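Side-chain contact in amino acid ABC transporter, binding protein (Thermus thermophilus, PDB 3VV5), which binds the lysine analogue (S)-2-aminoethyl-L-cysteine as the solute-binding component of an amino acid ABC transporter: residues A[131-136]-A[183-188]. Sequence-based numbering, arbitrary orientation.
Sequences GGPRTA and IDTWIT
Pro133 and Thr185 carry this contact, which is small and rests on van der Waals touch. The CB, CG and CD methylenes of Pro133 lie alongside the hydroxyl oxygen of Thr185. Pro133 CG lies 3.4 Å from Thr185 OG1, and Pro133 CB is almost as near at 3.5 Å. Pro133 CD follows at 3.6 Å from the same Thr185 OG1, so one oxygen meets all three methylene groups of the ring. The two side chains run past each other in opposite directions. Pro133 CD also lies 3.8 Å from the backbone oxygen Asp184 O.

No hydrogen bond joins the two segments. The first torsion of Thr185 (chi1 -74°) sets OG1 opposite its own carbonyl carbon and turns it to the proline. The Thr185 hydroxyl is hydrogen-bonded to Ser128 OG. Pro133 O bonds to the same Ser128 OG, so this serine ties both sides of the contact together. Asp184 turns its carboxylate elsewhere: OD2 accepts a hydrogen bond from Val143 N.

The Pro133-Thr185 contact is buried, at the start of strand 185-189. This strand runs between strand 120-129, antiparallel to it, and strand 143-147, parallel to it. Residues 131-136 belong to the loop linking those two flanking strands. The contact packs this loop onto the sheet of one lobe, consistent with the two-lobed family 3 solute-binding fold. Leu139, further along that loop, touches both Pro133 and Thr185.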
# COMPACT_ATOMS: atom_id res chain seq x y z
N GLY A 131 -9.19 -13.37 -21.74
CA GLY A 131 -9.14 -14.83 -22.00
C GLY A 131 -8.28 -15.59 -21.01
O GLY A 131 -8.18 -16.82 -21.06
N GLY A 132 -7.63 -14.85 -20.11
CA GLY A 132 -6.74 -15.44 -19.13
C GLY A 132 -7.52 -15.84 -17.88
O GLY A 132 -8.74 -15.74 -17.86
N PRO A 133 -6.81 -16.30 -16.84
CA PRO A 133 -7.45 -16.80 -15.63
C PRO A 133 -8.30 -15.75 -14.93
O PRO A 133 -7.89 -14.58 -14.82
CB PRO A 133 -6.26 -17.20 -14.76
CG PRO A 133 -5.19 -17.52 -15.74
CD PRO A 133 -5.35 -16.51 -16.82
N ARG A 134 -9.47 -16.16 -14.47
CA ARG A 134 -10.36 -15.28 -13.73
C ARG A 134 -10.47 -15.58 -12.24
O ARG A 134 -10.73 -14.67 -11.46
CB ARG A 134 -11.77 -15.27 -14.32
CG ARG A 134 -11.84 -14.66 -15.72
CD ARG A 134 -13.10 -15.15 -16.43
NE ARG A 134 -14.30 -14.51 -15.89
CZ ARG A 134 -15.54 -14.93 -16.11
NH1 ARG A 134 -15.77 -16.01 -16.85
NH2 ARG A 134 -16.56 -14.27 -15.59
N THR A 135 -10.29 -16.84 -11.85
CA THR A 135 -10.50 -17.25 -10.47
C THR A 135 -9.27 -17.96 -9.91
O THR A 135 -8.38 -18.35 -10.66
CB THR A 135 -11.67 -18.23 -10.36
OG1 THR A 135 -11.37 -19.37 -11.18
CG2 THR A 135 -12.97 -17.58 -10.80
N ALA A 136 -9.25 -18.17 -8.60
CA ALA A 136 -8.17 -18.92 -7.96
C ALA A 136 -8.05 -20.32 -8.56
O ALA A 136 -6.94 -20.82 -8.76
CB ALA A 136 -8.38 -19.00 -6.45
N ILE A 183 4.15 -13.87 -17.63
CA ILE A 183 3.34 -14.49 -16.58
C ILE A 183 1.90 -14.53 -17.07
O ILE A 183 1.52 -13.75 -17.95
CB ILE A 183 3.44 -13.74 -15.23
CG1 ILE A 183 2.93 -12.30 -15.38
CG2 ILE A 183 4.89 -13.73 -14.69
CD1 ILE A 183 2.88 -11.55 -14.06
N ASP A 184 1.11 -15.42 -16.49
CA ASP A 184 -0.30 -15.56 -16.87
C ASP A 184 -1.21 -14.60 -16.11
O ASP A 184 -2.28 -14.22 -16.60
CB ASP A 184 -0.78 -16.98 -16.57
CG ASP A 184 -0.19 -18.00 -17.52
OD1 ASP A 184 -0.50 -17.94 -18.73
OD2 ASP A 184 0.57 -18.87 -17.05
N THR A 185 -0.78 -14.23 -14.91
CA THR A 185 -1.66 -13.55 -13.95
C THR A 185 -0.83 -12.68 -13.01
O THR A 185 0.25 -13.07 -12.60
CB THR A 185 -2.50 -14.58 -13.16
OG1 THR A 185 -3.52 -15.11 -14.03
CG2 THR A 185 -3.17 -13.95 -11.92
N TRP A 186 -1.34 -11.49 -12.69
CA TRP A 186 -0.74 -10.57 -11.73
C TRP A 186 -1.73 -10.42 -10.58
O TRP A 186 -2.92 -10.18 -10.83
CB TRP A 186 -0.53 -9.23 -12.46
CG TRP A 186 -0.10 -8.04 -11.65
CD1 TRP A 186 0.77 -8.01 -10.59
CD2 TRP A 186 -0.50 -6.69 -11.89
NE1 TRP A 186 0.95 -6.69 -10.17
CE2 TRP A 186 0.17 -5.87 -10.94
CE3 TRP A 186 -1.36 -6.08 -12.82
CZ2 TRP A 186 -0.00 -4.48 -10.90
CZ3 TRP A 186 -1.54 -4.70 -12.77
CH2 TRP A 186 -0.86 -3.92 -11.82
N ILE A 187 -1.28 -10.64 -9.34
CA ILE A 187 -2.17 -10.46 -8.20
C ILE A 187 -1.75 -9.18 -7.53
O ILE A 187 -0.59 -9.03 -7.12
CB ILE A 187 -2.17 -11.64 -7.20
CG1 ILE A 187 -2.71 -12.92 -7.87
CG2 ILE A 187 -3.06 -11.30 -5.99
CD1 ILE A 187 -2.82 -14.11 -6.91
N THR A 188 -2.69 -8.24 -7.42
CA THR A 188 -2.36 -6.92 -6.90
C THR A 188 -3.58 -6.30 -6.27
O THR A 188 -4.63 -6.92 -6.20
CB THR A 188 -1.79 -6.01 -8.04
OG1 THR A 188 -1.23 -4.81 -7.50
CG2 THR A 188 -2.87 -5.66 -9.05